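Local coordinates for MutS2 protein (Thermus thermophilus, PDB 2ZQE) that is a DNA-binding protein whose Smr domain, the part crystallised here, is an endonuclease domain linked to suppression of homologous recombination, at residues 7-12 with 19-24; 53-58 with 77-82. All coordinates share one frame; numbering follows the deposited sequence.

Contact 1 of 2, residues 7-12 with 19-24; sequences VDLRGL and LEVDQA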
loop_
_atom_site.group_PDB
_atom_site.type_symbol
_atom_site.label_atom_id
_atom_site.label_comp_id
_atom_site.label_asym_id
_atom_site.label_seq_id
_atom_site.Cartn_x
_atom_site.Cartn_y
_atom_site.Cartn_z
ATOM N N VAL A 7 0.425 3.315 -6.604
ATOM C CA VAL A 7 1.217 4.446 -6.124
ATOM C C VAL A 7 2.661 3.998 -5.853
ATOM O O VAL A 7 2.900 2.998 -5.185
ATOM C CB VAL A 7 0.609 5.090 -4.866
ATOM C CG1 VAL A 7 1.457 6.268 -4.405
ATOM C CG2 VAL A 7 -0.842 5.538 -5.156
ATOM N N ASP A 8 3.606 4.755 -6.402
ATOM C CA ASP A 8 5.018 4.429 -6.292
ATOM C C ASP A 8 5.625 5.158 -5.101
ATOM O O ASP A 8 5.854 6.376 -5.144
ATOM C CB ASP A 8 5.736 4.792 -7.601
ATOM C CG ASP A 8 7.143 4.251 -7.669
ATOM O OD1 ASP A 8 7.687 3.841 -6.623
ATOM O OD2 ASP A 8 7.715 4.220 -8.783
ATOM N N LEU A 9 5.887 4.394 -4.046
ATOM C CA LEU A 9 6.453 4.912 -2.801
ATOM C C LEU A 9 7.971 4.719 -2.684
ATOM O O LEU A 9 8.567 5.065 -1.672
ATOM C CB LEU A 9 5.775 4.199 -1.624
ATOM C CG LEU A 9 4.252 4.249 -1.706
ATOM C CD1 LEU A 9 3.653 3.165 -0.824
ATOM C CD2 LEU A 9 3.733 5.616 -1.292
ATOM N N ARG A 10 8.592 4.120 -3.695
ATOM C CA ARG A 10 10.017 3.829 -3.610
ATOM C C ARG A 10 10.776 5.135 -3.545
ATOM O O ARG A 10 10.420 6.083 -4.246
ATOM C CB ARG A 10 10.477 3.013 -4.814
ATOM C CG ARG A 10 9.768 1.679 -4.900
ATOM C CD ARG A 10 10.113 0.971 -6.195
ATOM N NE ARG A 10 9.613 1.692 -7.365
ATOM C CZ ARG A 10 9.883 1.341 -8.620
ATOM N NH1 ARG A 10 10.630 0.271 -8.857
ATOM N NH2 ARG A 10 9.402 2.051 -9.632
ATOM N N GLY A 11 11.795 5.173 -2.693
ATOM C CA GLY A 11 12.612 6.373 -2.515
ATOM C C GLY A 11 12.140 7.281 -1.397
ATOM O O GLY A 11 12.810 8.260 -1.067
ATOM N N LEU A 12 10.978 6.983 -0.817
ATOM C CA LEU A 12 10.487 7.764 0.322
ATOM C C LEU A 12 10.996 7.190 1.656
ATOM O O LEU A 12 11.196 5.995 1.782
ATOM C CB LEU A 12 8.947 7.777 0.326
ATOM C CG LEU A 12 8.256 8.419 -0.893
ATOM C CD1 LEU A 12 6.759 8.291 -0.768
ATOM C CD2 LEU A 12 8.676 9.884 -1.045
ATOM N N LEU A 19 2.638 8.831 5.079
ATOM C CA LEU A 19 1.816 9.994 4.711
ATOM C C LEU A 19 1.150 9.806 3.339
ATOM O O LEU A 19 -0.064 10.085 3.161
ATOM C CB LEU A 19 2.659 11.283 4.753
ATOM C CG LEU A 19 1.926 12.590 4.425
ATOM C CD1 LEU A 19 0.870 12.871 5.472
ATOM C CD2 LEU A 19 2.923 13.715 4.392
ATOM N N GLU A 20 1.932 9.333 2.367
ATOM C CA GLU A 20 1.394 9.104 1.037
ATOM C C GLU A 20 0.407 7.951 1.018
ATOM O O GLU A 20 -0.588 8.006 0.293
ATOM C CB GLU A 20 2.508 8.923 -0.007
ATOM C CG GLU A 20 2.002 8.680 -1.438
ATOM C CD GLU A 20 0.929 9.674 -1.870
ATOM O OE1 GLU A 20 1.099 10.874 -1.583
ATOM O OE2 GLU A 20 -0.083 9.257 -2.493
ATOM N N VAL A 21 0.672 6.903 1.793
ATOM C CA VAL A 21 -0.286 5.792 1.871
ATOM C C VAL A 21 -1.641 6.270 2.408
ATOM O O VAL A 21 -2.692 5.927 1.864
ATOM C CB VAL A 21 0.257 4.610 2.690
ATOM C CG1 VAL A 21 -0.858 3.622 3.017
ATOM C CG2 VAL A 21 1.370 3.921 1.899
ATOM N N ASP A 22 -1.608 7.089 3.447
ATOM C CA ASP A 22 -2.830 7.661 4.012
ATOM C C ASP A 22 -3.622 8.429 2.941
ATOM O O ASP A 22 -4.838 8.239 2.807
ATOM C CB ASP A 22 -2.462 8.568 5.189
ATOM C CG ASP A 22 -3.655 9.298 5.759
ATOM O OD1 ASP A 22 -4.668 8.638 6.078
ATOM O OD2 ASP A 22 -3.577 10.546 5.888
ATOM N N GLN A 23 -2.920 9.243 2.152
ATOM C CA GLN A 23 -3.546 10.001 1.066
ATOM C C GLN A 23 -4.073 9.098 -0.046
ATOM O O GLN A 23 -5.194 9.296 -0.553
ATOM C CB GLN A 23 -2.582 11.047 0.502
ATOM C CG GLN A 23 -3.247 12.007 -0.484
ATOM C CD GLN A 23 -4.390 12.817 0.143
ATOM O OE1 GLN A 23 -4.377 13.119 1.345
ATOM N NE2 GLN A 23 -5.386 13.174 -0.682
ATOM N N ALA A 24 -3.273 8.103 -0.432
ATOM C CA ALA A 24 -3.677 7.202 -1.510
ATOM C C ALA A 24 -4.913 6.376 -1.134
ATOM O O ALA A 24 -5.772 6.129 -1.987
ATOM C CB ALA A 24 -2.514 6.296 -1.908
#
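Val-7, on the edge strand 6-8, meets the helix with both of its methyls. Val-7 CG2 rests on the CB of Ala-24 at 3.7 Å, while Val-7 CG1, anti to the backbone N (chi1 -180°), crosses the aliphatic part of Glu-20 at a slant, 3.9 Å from its CG. The two branches thus straddle positions one helical turn apart. Glu-20 CG, anti to its own backbone N, lies between Val-7 CG1 and Leu-9 CD2; the bend at chi2 then sets the direction of the carboxylate and leaves OE2 as near to Val-7 CG1 as Glu-20 CG is.

At Asp-8 the chain turns its side chain away from the helix. Asp-8 OD1 accepts from the backbone N of Arg-10, forming an Asx turn, and from Arg-10 NE at 3.0 Å; these two donors reach it from opposite faces of the carboxylate plane. The same guanidinium grips side-on, Arg-10 NH2 reaching Asp-8 OD2 at 2.9 Å in a nearly straight bond (169°), so the carboxylate is held by three bonds.

Leu-9 divides its methyls between two helix residues. Leu-9 CD2 presses on Glu-20 CG at 3.5 Å, and Leu-9 CD1 meets Val-21 CG2 at 3.6 Å, the leucine and valine side chains crossing at about a right angle. This is the first half of a beta-alpha-beta unit, in which helix 14-30 packs against strand 6-8 before the chain enters the parallel strand 35-39; Leu-9 and Ala-24 also touch Leu-38 and Leu-36 of that strand.

From Leu-9 to Leu-12 the backbone makes a type II turn, with Gly-11 at positive phi (93°), closed by Leu-12 N bonding to Leu-9 O. Leu-12 then points back toward the helix, its CD1 marking the margin of the contact 4.4 Å from Glu-20 CB.

Contact 2 of 2, residues 53-58 with 77-82; sequences EALRRD and TVVALR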
loop_
_atom_site.group_PDB
_atom_site.type_symbol
_atom_site.label_atom_id
_atom_site.label_comp_id
_atom_site.label_asym_id
_atom_site.label_seq_id
_atom_site.Cartn_x
_atom_site.Cartn_y
_atom_site.Cartn_z
ATOM N N GLU A 53 2.022 -2.710 8.811
ATOM C CA GLU A 53 1.516 -2.422 10.159
ATOM C C GLU A 53 0.492 -1.264 10.161
ATOM O O GLU A 53 -0.554 -1.325 10.831
ATOM C CB GLU A 53 2.676 -2.183 11.135
ATOM C CG GLU A 53 2.220 -2.023 12.588
ATOM C CD GLU A 53 1.615 -3.281 13.233
ATOM O OE1 GLU A 53 1.679 -4.399 12.673
ATOM O OE2 GLU A 53 1.072 -3.139 14.358
ATOM N N ALA A 54 0.769 -0.219 9.375
ATOM C CA ALA A 54 -0.200 0.870 9.224
ATOM C C ALA A 54 -1.547 0.367 8.678
ATOM O O ALA A 54 -2.634 0.783 9.142
ATOM C CB ALA A 54 0.368 1.964 8.336
ATOM N N LEU A 55 -1.482 -0.556 7.715
ATOM C CA LEU A 55 -2.698 -1.090 7.081
ATOM C C LEU A 55 -3.518 -1.919 8.062
ATOM O O LEU A 55 -4.747 -1.881 8.019
ATOM C CB LEU A 55 -2.345 -1.928 5.854
ATOM C CG LEU A 55 -1.745 -1.161 4.671
ATOM C CD1 LEU A 55 -1.238 -2.130 3.592
ATOM C CD2 LEU A 55 -2.734 -0.116 4.062
ATOM N N ARG A 56 -2.837 -2.654 8.938
ATOM C CA ARG A 56 -3.530 -3.396 10.005
ATOM C C ARG A 56 -4.418 -2.495 10.848
ATOM O O ARG A 56 -5.498 -2.924 11.285
ATOM C CB ARG A 56 -2.544 -4.133 10.927
ATOM C CG ARG A 56 -1.794 -5.241 10.182
ATOM C CD ARG A 56 -0.999 -6.138 11.128
ATOM N NE ARG A 56 -0.322 -7.133 10.300
ATOM C CZ ARG A 56 0.939 -7.032 9.880
ATOM N NH1 ARG A 56 1.698 -6.007 10.252
ATOM N NH2 ARG A 56 1.433 -7.959 9.066
ATOM N N ARG A 57 -3.978 -1.249 11.052
ATOM C CA ARG A 57 -4.674 -0.305 11.930
ATOM C C ARG A 57 -5.672 0.579 11.190
ATOM O O ARG A 57 -6.413 1.355 11.808
ATOM C CB ARG A 57 -3.639 0.593 12.626
ATOM C CG ARG A 57 -2.635 -0.143 13.471
ATOM C CD ARG A 57 -1.396 0.693 13.736
ATOM N NE ARG A 57 -1.551 1.635 14.840
ATOM C CZ ARG A 57 -2.001 2.885 14.723
ATOM N NH1 ARG A 57 -2.361 3.370 13.539
ATOM N NH2 ARG A 57 -2.085 3.658 15.801
ATOM N N ASP A 58 -5.717 0.446 9.866
ATOM C CA ASP A 58 -6.471 1.373 9.032
ATOM C C ASP A 58 -7.890 0.891 8.721
ATOM O O ASP A 58 -8.085 -0.123 8.050
ATOM C CB ASP A 58 -5.705 1.655 7.737
ATOM C CG ASP A 58 -6.126 2.961 7.093
ATOM O OD1 ASP A 58 -7.340 3.173 6.888
ATOM O OD2 ASP A 58 -5.242 3.803 6.820
ATOM N N THR A 77 2.454 -4.136 -2.027
ATOM C CA THR A 77 1.351 -4.554 -1.163
ATOM C C THR A 77 0.047 -4.240 -1.875
ATOM O O THR A 77 -0.218 -3.097 -2.265
ATOM C CB THR A 77 1.371 -3.844 0.213
ATOM O OG1 THR A 77 2.556 -4.203 0.918
ATOM C CG2 THR A 77 0.159 -4.288 1.038
ATOM N N VAL A 78 -0.768 -5.277 -2.045
ATOM C CA VAL A 78 -2.051 -5.144 -2.716
ATOM C C VAL A 78 -3.141 -5.020 -1.661
ATOM O O VAL A 78 -3.319 -5.915 -0.846
ATOM C CB VAL A 78 -2.313 -6.378 -3.609
ATOM C CG1 VAL A 78 -3.612 -6.211 -4.394
ATOM C CG2 VAL A 78 -1.140 -6.578 -4.562
ATOM N N VAL A 79 -3.852 -3.896 -1.704
ATOM C CA VAL A 79 -4.851 -3.553 -0.688
ATOM C C VAL A 79 -6.264 -3.700 -1.246
ATOM O O VAL A 79 -6.594 -3.122 -2.288
ATOM C CB VAL A 79 -4.644 -2.090 -0.171
ATOM C CG1 VAL A 79 -5.620 -1.760 0.950
ATOM C CG2 VAL A 79 -3.181 -1.856 0.316
ATOM N N ALA A 80 -7.082 -4.483 -0.548
ATOM C CA ALA A 80 -8.516 -4.538 -0.805
ATOM C C ALA A 80 -9.187 -3.509 0.087
ATOM O O ALA A 80 -9.096 -3.581 1.317
ATOM C CB ALA A 80 -9.060 -5.914 -0.509
ATOM N N LEU A 81 -9.896 -2.576 -0.530
ATOM C CA LEU A 81 -10.504 -1.473 0.197
ATOM C C LEU A 81 -11.908 -1.807 0.673
ATOM O O LEU A 81 -12.638 -2.558 0.015
ATOM C CB LEU A 81 -10.543 -0.237 -0.708
ATOM C CG LEU A 81 -9.162 0.213 -1.214
ATOM C CD1 LEU A 81 -9.270 1.074 -2.452
ATOM C CD2 LEU A 81 -8.420 0.932 -0.097
ATOM N N ARG A 82 -12.295 -1.248 1.810
ATOM C CA ARG A 82 -13.701 -1.316 2.176
ATOM C C ARG A 82 -14.511 -0.437 1.211
ATOM O O ARG A 82 -14.051 0.638 0.808
ATOM C CB ARG A 82 -13.922 -0.952 3.644
ATOM C CG ARG A 82 -13.808 -2.186 4.533
ATOM C CD ARG A 82 -13.589 -1.827 5.971
ATOM N NE ARG A 82 -14.761 -2.080 6.809
ATOM C CZ ARG A 82 -15.645 -1.160 7.181
ATOM N NH1 ARG A 82 -15.521 0.102 6.772
ATOM N NH2 ARG A 82 -16.661 -1.505 7.959
#
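Leu-55 carries this contact from the helix side, its CD1 reaching two residues of the strand. Leu-55 CD1 lies 3.6 Å from Thr-77 CG2 and 3.8 Å from Val-79 CG2, and in both pairs the side chains approach tip to tip. The second methyl, Leu-55 CD2, stands farther back, 4.2 Å from the same Val-79 CG2. The leucine tip therefore bridges alternate residues on one face of strand 76-81, with Val-78 between them turned away. All three touching side chains are buried, and what joins them is apolar.

Thr-77 can offer a methyl here because of its rotation about chi1 (-63°): CG2 is anti to the backbone N and faces the leucine, while OG1 takes the other branch and is hydrogen-bonded to His-40. Its two ends thus serve different partners, the methyl the core and the hydroxyl a polar neighbour. In the strand, backbone bonds pair Thr-77 with Leu-38 and Val-79 with Leu-36, setting the register of strand 76-81 against strand 35-39. On the helix surface Arg-56 forms a salt bridge with Glu-53, apart from the contact itself; Asp-58 is bridged to Arg-60 just beyond.

Leu-55 of helix 46-57 thus packs on strand 76-81, on Leu-38 of strand 35-39 and on Val-61 and Phe-64 of strand 61-66, so three strands meet one leucine, while Ala-54 and Asp-58 lean on Leu-18 and Leu-25 of the adjoining helix 14-30.

Overall arrangement
Contacts 1 and 2 follow one another along the chain and seat two helices on one mixed sheet with strand order 6-8, 35-39, 76-81, 61-66. Contact 1 packs helix 14-30 against the outermost strand 6-8 and the turn after it, whereas contact 2 brings helix 46-57 to the inner strand 76-81. Their centres are about 13 Å apart, on opposite sides of the chain's centre, and their nearest atoms come within about 4 Å without touching. Strand 35-39 lies between the two strands, and its Leu-38 touches both Leu-9 of contact 1 and the Leu-55 and Val-79 pair of contact 2, giving the two contacts a shared apolar neighbour within the alpha/beta Smr domain.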